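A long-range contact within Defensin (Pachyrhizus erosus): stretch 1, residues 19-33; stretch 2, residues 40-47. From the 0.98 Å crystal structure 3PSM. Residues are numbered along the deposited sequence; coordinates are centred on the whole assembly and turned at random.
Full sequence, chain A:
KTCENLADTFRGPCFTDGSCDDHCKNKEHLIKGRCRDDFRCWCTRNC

Stretch 1 (19-33) SCDDHCKNKEHLIKG
Stretch 2, residues 40-47: RCWCTRNC

Two disulfides and a short antiparallel pairing fix this contact, and its geometry can be built outward from Thr-44, Cys-43 and Ile-31. Stretch 1 enters already helical at Ser-19, leaves helical geometry at His-29 (phi/psi 56/39) and becomes a strand at Lys-32 and Gly-33; stretch 2 is a strand from Cys-41 to Asn-46. The helix axis passes 8.1 Å from that strand, with 44° between their N-to-C directions.

Thr-44 (-103/135, chi1 m) sets the register. Its N donates to Lys-32 O at 2.9 Å, nearly straight at 169°, and its O accepts from Ile-31 N at 2.9 Å, more bent at 144°. Lys-32 and Thr-44 are the antiparallel hydrogen-bonded pair, although Thr-44 O takes its hydrogen bond from Ile-31 N, one residue before Lys-32; their CA atoms are 5.4 Å apart, with both side chains on the same sheet face: Lys-32 CG lies 3.8 Å from Thr-44 CB.

Cys-43 (-102/145, chi1 m) sits on the other face, opposite Gly-33 in a non-hydrogen-bonded pair whose CA atoms are 4.3 Å apart. Its SG bonds Cys-24 SG (chi1 m) at 2.0 Å, chi3 -79°. One helical turn earlier, Cys-20 SG bonds Cys-41 SG at 2.0 Å, chi3 83°, both chi1 t. The i, i+4 spacing on the helix therefore matches i, i+2 on the strand. Glycine is what this spot admits: a CB on Gly-33 would lie 2.5 Å from Cys-24 SG. Leu-30 (m, t) packs against the Cys-43 half of the bridge, its CD1 3.6 Å from Cys-43 CB, while the His-23 ring presents its edge to Cys-43 SG, CD2 to SG 4.3 Å.

Ile-31 (-75/-49, chi1 m, chi2 t) points its CA-to-CB bond toward stretch 2 and places CD1 3.6 Å from Arg-45 C and 3.5 Å from Asn-46 N.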

# COMPACT_ATOMS: atom_id res chain seq x y z
N SER A 19 -0.55 -3.89 4.57
CA SER A 19 0.70 -4.57 4.82
C SER A 19 1.11 -5.43 3.59
O SER A 19 2.30 -5.49 3.23
CB SER A 19 0.65 -5.45 6.04
OG SER A 19 -0.22 -6.57 5.92
N CYS A 20 0.14 -6.08 2.97
CA CYS A 20 0.43 -6.92 1.82
C CYS A 20 0.73 -6.14 0.59
O CYS A 20 1.66 -6.45 -0.17
CB CYS A 20 -0.75 -7.88 1.60
SG CYS A 20 -0.56 -9.00 0.22
N ASP A 21 -0.04 -5.07 0.35
CA ASP A 21 0.22 -4.20 -0.80
C ASP A 21 1.60 -3.59 -0.72
O ASP A 21 2.33 -3.51 -1.71
CB ASP A 21 -0.87 -3.14 -0.87
CG ASP A 21 -1.03 -2.47 -2.21
OD1 ASP A 21 -0.84 -3.13 -3.25
OD2 ASP A 21 -1.36 -1.26 -2.21
N ASP A 22 2.01 -3.17 0.49
CA ASP A 22 3.35 -2.66 0.72
C ASP A 22 4.39 -3.70 0.34
O ASP A 22 5.30 -3.46 -0.45
CB ASP A 22 3.46 -2.25 2.20
CG ASP A 22 4.83 -1.89 2.71
OD1 ASP A 22 5.70 -1.55 1.90
OD2 ASP A 22 5.04 -2.00 3.95
N HIS A 23 4.24 -4.92 0.91
CA HIS A 23 5.17 -5.98 0.58
C HIS A 23 5.26 -6.21 -0.92
O HIS A 23 6.35 -6.30 -1.52
CB HIS A 23 4.74 -7.28 1.31
CG HIS A 23 5.60 -8.45 0.87
ND1 HIS A 23 6.76 -8.78 1.55
CD2 HIS A 23 5.43 -9.30 -0.18
CE1 HIS A 23 7.29 -9.79 0.88
NE2 HIS A 23 6.54 -10.10 -0.15
N CYS A 24 4.11 -6.41 -1.56
CA CYS A 24 4.09 -6.77 -2.98
C CYS A 24 4.68 -5.67 -3.85
O CYS A 24 5.44 -5.94 -4.75
CB CYS A 24 2.68 -7.11 -3.42
SG CYS A 24 2.05 -8.63 -2.62
N LYS A 25 4.33 -4.40 -3.56
CA LYS A 25 4.84 -3.27 -4.35
C LYS A 25 6.31 -3.02 -4.08
O LYS A 25 7.07 -2.71 -5.01
CB LYS A 25 4.02 -2.02 -4.07
CG LYS A 25 2.65 -2.02 -4.67
CD LYS A 25 1.79 -0.85 -4.22
CE LYS A 25 0.53 -0.73 -5.08
NZ LYS A 25 -0.50 0.12 -4.50
N ASN A 26 6.70 -3.03 -2.82
CA ASN A 26 8.00 -2.49 -2.39
C ASN A 26 9.06 -3.50 -2.13
O ASN A 26 10.25 -3.14 -2.18
CB ASN A 26 7.79 -1.60 -1.16
CG ASN A 26 6.88 -0.45 -1.49
OD1 ASN A 26 7.07 0.21 -2.55
ND2 ASN A 26 5.91 -0.19 -0.66
N LYS A 27 8.71 -4.75 -1.82
CA LYS A 27 9.66 -5.83 -1.68
C LYS A 27 9.76 -6.67 -2.95
O LYS A 27 10.83 -7.08 -3.36
CB LYS A 27 9.39 -6.70 -0.48
CG LYS A 27 9.47 -5.91 0.80
CD LYS A 27 10.92 -5.83 1.23
CE LYS A 27 11.04 -5.18 2.60
NZ LYS A 27 10.65 -3.73 2.50
N GLU A 28 8.63 -6.95 -3.58
CA GLU A 28 8.63 -7.80 -4.78
C GLU A 28 8.48 -7.00 -6.07
O GLU A 28 8.66 -7.56 -7.18
CB GLU A 28 7.57 -8.90 -4.66
CG GLU A 28 7.81 -9.84 -3.51
CD GLU A 28 7.02 -11.14 -3.56
OE1 GLU A 28 6.84 -11.72 -4.66
OE2 GLU A 28 6.63 -11.63 -2.47
N HIS A 29 8.25 -5.69 -6.00
CA HIS A 29 8.16 -4.84 -7.19
C HIS A 29 7.09 -5.36 -8.15
O HIS A 29 7.21 -5.24 -9.40
CB HIS A 29 9.54 -4.59 -7.84
CG HIS A 29 10.40 -3.81 -6.90
ND1 HIS A 29 10.21 -2.47 -6.59
CD2 HIS A 29 11.45 -4.24 -6.16
CE1 HIS A 29 11.12 -2.09 -5.71
NE2 HIS A 29 11.88 -3.15 -5.44
N LEU A 30 6.01 -5.81 -7.59
CA LEU A 30 4.87 -6.31 -8.36
C LEU A 30 3.80 -5.24 -8.40
O LEU A 30 3.99 -4.09 -7.96
CB LEU A 30 4.41 -7.66 -7.83
CG LEU A 30 5.51 -8.72 -7.75
CD1 LEU A 30 4.99 -10.04 -7.19
CD2 LEU A 30 6.17 -8.90 -9.12
N ILE A 31 2.64 -5.57 -8.92
CA ILE A 31 1.61 -4.56 -9.15
C ILE A 31 0.91 -4.13 -7.87
O ILE A 31 0.77 -2.94 -7.60
CB ILE A 31 0.56 -5.03 -10.17
CG1 ILE A 31 1.19 -5.32 -11.53
CG2 ILE A 31 -0.58 -4.03 -10.29
CD1 ILE A 31 0.24 -6.07 -12.43
N LYS A 32 0.47 -5.08 -7.07
CA LYS A 32 -0.33 -4.83 -5.89
C LYS A 32 -0.40 -6.08 -5.06
O LYS A 32 -0.03 -7.19 -5.51
CB LYS A 32 -1.73 -4.32 -6.23
CG LYS A 32 -2.56 -5.32 -6.99
CD LYS A 32 -3.93 -4.77 -7.34
CE LYS A 32 -4.78 -5.79 -8.08
NZ LYS A 32 -6.13 -5.22 -8.26
N GLY A 33 -0.87 -5.93 -3.84
CA GLY A 33 -1.12 -7.05 -2.97
C GLY A 33 -2.40 -6.87 -2.17
O GLY A 33 -2.81 -5.74 -1.89
N ARG A 40 -3.59 -14.96 4.04
CA ARG A 40 -2.26 -14.87 3.44
C ARG A 40 -2.24 -13.71 2.44
O ARG A 40 -3.28 -13.23 1.97
CB ARG A 40 -1.90 -16.16 2.71
CG ARG A 40 -1.74 -17.32 3.71
CD ARG A 40 -1.20 -18.57 3.04
NE ARG A 40 -2.21 -19.05 2.12
CZ ARG A 40 -2.21 -20.23 1.53
NH1 ARG A 40 -1.21 -21.06 1.77
NH2 ARG A 40 -3.22 -20.53 0.69
N CYS A 41 -1.02 -13.25 2.17
CA CYS A 41 -0.76 -12.14 1.27
C CYS A 41 -0.53 -12.66 -0.14
O CYS A 41 0.33 -13.52 -0.37
CB CYS A 41 0.49 -11.40 1.76
SG CYS A 41 1.10 -10.10 0.65
N TRP A 42 -1.32 -12.16 -1.08
CA TRP A 42 -1.27 -12.51 -2.48
C TRP A 42 -0.90 -11.27 -3.29
O TRP A 42 -1.49 -10.21 -3.15
CB TRP A 42 -2.65 -13.00 -2.96
CG TRP A 42 -3.05 -14.33 -2.35
CD1 TRP A 42 -3.45 -14.56 -1.06
CD2 TRP A 42 -3.11 -15.59 -3.03
NE1 TRP A 42 -3.72 -15.91 -0.94
CE2 TRP A 42 -3.52 -16.56 -2.10
CE3 TRP A 42 -2.81 -16.01 -4.34
CZ2 TRP A 42 -3.65 -17.89 -2.42
CZ3 TRP A 42 -2.98 -17.36 -4.65
CH2 TRP A 42 -3.41 -18.26 -3.69
N CYS A 43 0.11 -11.44 -4.16
CA CYS A 43 0.55 -10.40 -5.02
C CYS A 43 0.01 -10.63 -6.44
O CYS A 43 -0.05 -11.76 -6.94
CB CYS A 43 2.08 -10.33 -5.14
SG CYS A 43 3.00 -10.14 -3.60
N THR A 44 -0.30 -9.55 -7.11
CA THR A 44 -0.64 -9.52 -8.54
C THR A 44 0.55 -9.01 -9.33
O THR A 44 1.16 -8.03 -8.96
CB THR A 44 -1.87 -8.64 -8.78
OG1 THR A 44 -2.98 -9.22 -8.06
CG2 THR A 44 -2.27 -8.59 -10.23
N ARG A 45 0.84 -9.69 -10.43
CA ARG A 45 1.94 -9.36 -11.31
C ARG A 45 1.51 -9.46 -12.77
O ARG A 45 0.58 -10.17 -13.12
CB ARG A 45 3.09 -10.32 -11.09
CG ARG A 45 2.78 -11.75 -11.55
CD ARG A 45 4.06 -12.61 -11.44
NE ARG A 45 3.53 -13.93 -11.86
CZ ARG A 45 2.80 -14.82 -11.21
NH1 ARG A 45 2.55 -14.41 -10.00
NH2 ARG A 45 2.46 -15.93 -11.87
N ASN A 46 2.20 -8.72 -13.65
CA ASN A 46 2.09 -8.95 -15.09
C ASN A 46 2.58 -10.34 -15.44
O ASN A 46 3.62 -10.75 -14.89
CB ASN A 46 2.93 -7.86 -15.78
CG ASN A 46 2.36 -6.48 -15.56
OD1 ASN A 46 2.99 -5.62 -14.89
ND2 ASN A 46 1.18 -6.23 -16.05
N CYS A 47 1.84 -11.07 -16.30
CA CYS A 47 2.09 -12.48 -16.61
C CYS A 47 1.69 -12.78 -18.05
O CYS A 47 1.54 -11.83 -18.85
CB CYS A 47 1.37 -13.50 -15.65
SG CYS A 47 -0.40 -13.37 -15.66
OXT CYS A 47 1.50 -13.93 -18.45